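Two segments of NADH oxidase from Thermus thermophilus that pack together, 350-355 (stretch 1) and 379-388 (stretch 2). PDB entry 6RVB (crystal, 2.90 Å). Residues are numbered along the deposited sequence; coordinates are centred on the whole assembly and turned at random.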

# COMPACT_ATOMS: atom_id res chain seq x y z
N GLY A 350 -28.60 1.36 -8.46
CA GLY A 350 -29.02 0.57 -9.59
C GLY A 350 -28.09 -0.38 -10.29
O GLY A 350 -28.47 -1.00 -11.24
N PHE A 351 -26.84 -0.49 -9.90
CA PHE A 351 -26.00 -1.34 -10.68
C PHE A 351 -26.39 -2.78 -10.40
O PHE A 351 -26.96 -3.07 -9.35
CB PHE A 351 -24.64 -1.16 -10.18
CG PHE A 351 -24.05 0.10 -10.52
CD1 PHE A 351 -23.35 0.24 -11.73
CD2 PHE A 351 -24.06 1.15 -9.61
CE1 PHE A 351 -22.73 1.43 -12.04
CE2 PHE A 351 -23.44 2.35 -9.92
CZ PHE A 351 -22.80 2.49 -11.14
N TRP A 352 -26.07 -3.68 -11.29
CA TRP A 352 -26.24 -5.04 -10.91
C TRP A 352 -24.98 -5.47 -10.24
O TRP A 352 -24.12 -6.06 -10.85
CB TRP A 352 -26.55 -5.93 -12.12
CG TRP A 352 -27.95 -5.73 -12.68
CD1 TRP A 352 -28.73 -4.65 -12.52
CD2 TRP A 352 -28.70 -6.67 -13.45
NE1 TRP A 352 -29.91 -4.83 -13.17
CE2 TRP A 352 -29.92 -6.07 -13.74
CE3 TRP A 352 -28.46 -7.96 -13.93
CZ2 TRP A 352 -30.93 -6.73 -14.46
CZ3 TRP A 352 -29.44 -8.61 -14.68
CH2 TRP A 352 -30.66 -7.99 -14.93
N ALA A 353 -24.88 -5.21 -8.95
CA ALA A 353 -23.62 -5.40 -8.23
C ALA A 353 -23.46 -6.64 -7.36
O ALA A 353 -24.40 -7.15 -6.87
CB ALA A 353 -23.36 -4.19 -7.43
N LYS A 354 -22.25 -7.08 -7.14
CA LYS A 354 -21.96 -8.22 -6.33
C LYS A 354 -20.79 -7.83 -5.43
O LYS A 354 -20.06 -6.91 -5.74
CB LYS A 354 -21.62 -9.43 -7.22
CG LYS A 354 -22.87 -10.17 -7.77
CD LYS A 354 -22.47 -11.32 -8.69
CE LYS A 354 -23.56 -12.38 -8.82
NZ LYS A 354 -24.11 -12.87 -7.49
N LYS A 355 -20.60 -8.53 -4.31
CA LYS A 355 -19.37 -8.40 -3.53
C LYS A 355 -18.59 -9.68 -3.35
O LYS A 355 -19.11 -10.77 -3.56
CB LYS A 355 -19.65 -7.79 -2.18
CG LYS A 355 -20.26 -8.66 -1.22
CD LYS A 355 -20.61 -7.90 0.01
CE LYS A 355 -21.47 -8.69 0.98
NZ LYS A 355 -22.16 -7.64 1.81
N TYR A 379 -18.21 -5.14 -7.30
CA TYR A 379 -18.09 -5.04 -8.77
C TYR A 379 -19.45 -5.17 -9.50
O TYR A 379 -20.44 -5.47 -8.89
CB TYR A 379 -17.10 -6.05 -9.33
CG TYR A 379 -17.40 -7.45 -8.91
CD1 TYR A 379 -17.14 -7.94 -7.62
CD2 TYR A 379 -18.01 -8.27 -9.78
CE1 TYR A 379 -17.46 -9.24 -7.27
CE2 TYR A 379 -18.34 -9.53 -9.45
CZ TYR A 379 -18.06 -10.05 -8.23
OH TYR A 379 -18.44 -11.38 -8.05
N GLU A 380 -19.48 -4.90 -10.81
CA GLU A 380 -20.68 -4.95 -11.63
C GLU A 380 -20.78 -6.31 -12.28
O GLU A 380 -19.79 -6.87 -12.69
CB GLU A 380 -20.59 -3.92 -12.72
CG GLU A 380 -21.87 -3.68 -13.38
CD GLU A 380 -21.93 -2.49 -14.33
OE1 GLU A 380 -23.08 -2.07 -14.53
OE2 GLU A 380 -20.91 -2.02 -14.91
N GLU A 381 -21.96 -6.90 -12.34
CA GLU A 381 -22.06 -8.29 -12.66
C GLU A 381 -21.44 -8.66 -13.98
O GLU A 381 -20.62 -9.60 -14.07
CB GLU A 381 -23.50 -8.65 -12.70
CG GLU A 381 -23.87 -10.09 -12.20
CD GLU A 381 -25.36 -10.19 -12.04
OE1 GLU A 381 -26.03 -10.24 -13.09
OE2 GLU A 381 -25.88 -10.13 -10.91
N GLY A 382 -21.82 -7.97 -15.03
CA GLY A 382 -21.41 -8.49 -16.32
C GLY A 382 -20.05 -8.03 -16.76
O GLY A 382 -19.19 -8.82 -17.10
N THR A 383 -19.89 -6.70 -16.72
CA THR A 383 -18.73 -5.98 -17.18
C THR A 383 -17.53 -6.28 -16.35
O THR A 383 -16.40 -6.27 -16.83
CB THR A 383 -18.98 -4.56 -17.01
OG1 THR A 383 -19.58 -4.38 -15.74
CG2 THR A 383 -19.89 -4.09 -18.07
N GLY A 384 -17.75 -6.54 -15.09
CA GLY A 384 -16.66 -6.72 -14.18
C GLY A 384 -16.05 -5.45 -13.64
O GLY A 384 -15.06 -5.48 -12.96
N ARG A 385 -16.68 -4.34 -13.97
CA ARG A 385 -16.24 -3.04 -13.60
C ARG A 385 -16.18 -2.96 -12.09
O ARG A 385 -17.17 -3.26 -11.45
CB ARG A 385 -17.24 -2.05 -14.15
CG ARG A 385 -16.88 -0.63 -13.81
CD ARG A 385 -17.93 0.32 -14.27
NE ARG A 385 -17.87 1.63 -13.64
CZ ARG A 385 -18.89 2.51 -13.67
NH1 ARG A 385 -20.06 2.18 -14.31
NH2 ARG A 385 -18.76 3.74 -13.05
N LEU A 386 -15.04 -2.58 -11.51
CA LEU A 386 -14.96 -2.29 -10.06
C LEU A 386 -15.75 -1.10 -9.73
O LEU A 386 -15.73 -0.14 -10.49
CB LEU A 386 -13.57 -1.85 -9.61
CG LEU A 386 -12.48 -2.70 -8.98
CD1 LEU A 386 -13.18 -3.73 -8.12
CD2 LEU A 386 -11.74 -3.36 -10.08
N LEU A 387 -16.35 -1.10 -8.56
CA LEU A 387 -17.21 -0.02 -8.08
C LEU A 387 -16.90 0.44 -6.65
O LEU A 387 -17.42 1.47 -6.23
CB LEU A 387 -18.67 -0.45 -8.10
CG LEU A 387 -19.38 -0.87 -9.35
CD1 LEU A 387 -20.72 -1.40 -8.92
CD2 LEU A 387 -19.54 0.27 -10.24
N GLY A 388 -16.13 -0.33 -5.88
CA GLY A 388 -15.79 0.03 -4.52
C GLY A 388 -15.00 -1.09 -3.94
O GLY A 388 -14.88 -2.09 -4.58

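Where two antiparallel strands begin to pair at the edge of a turn, the backbone usually supplies the register and the side chains finish each face separately; this pair of segments from NADH oxidase is a compact example. Lys 354 and Tyr 379 form a hydrogen-bonded pair, with Lys 354 N donating to Tyr 379 O at 3.0 Å and Tyr 379 N to Lys 354 O, also at 3.0 Å. Beyond it, Ala 353 and Glu 380 form the non-hydrogen-bonded pair, their CA atoms 4.5 Å apart. This close approach is accompanied by a CA-H...O contact from Ala 353 CA to Tyr 379 O at 3.2 Å. A third hydrogen bond, from Glu 381 N to Trp 352 O (2.8 Å), extends the ladder just past the strand.

Apolar packing gathers on the face bearing Ala 353 and Glu 380. Leu 387 reaches over one face of the Phe 351 ring, its CD2 lying 4.0 Å from the ring centroid, while its CD1 is 4.1 Å from Ala 353 CB. The small methyl of Ala 353 and the branched end of the buried Leu 387 thus meet beside a flat aromatic surface. Polar atoms keep to the ring's edge: Glu 380 OE1 lies 3.6 Å from Phe 351 CD1, and Arg 385 NH1 3.6 Å from Phe 351 CE1. Within its own turn, Glu 380 OE2 accepts a hydrogen bond from Thr 383 OG1 (2.8 Å).

On the other face, Lys 354 CB sits over the Tyr 379 ring, 4.2 Å from its centroid, so the lysine's aliphatic base covers the aromatic surface while its end leads away. Glu 381 OE1 approaches the edge of the exposed Trp 352 ring, 3.4 Å from CE3. Altogether, the contact buries 551 Å², counting both sides.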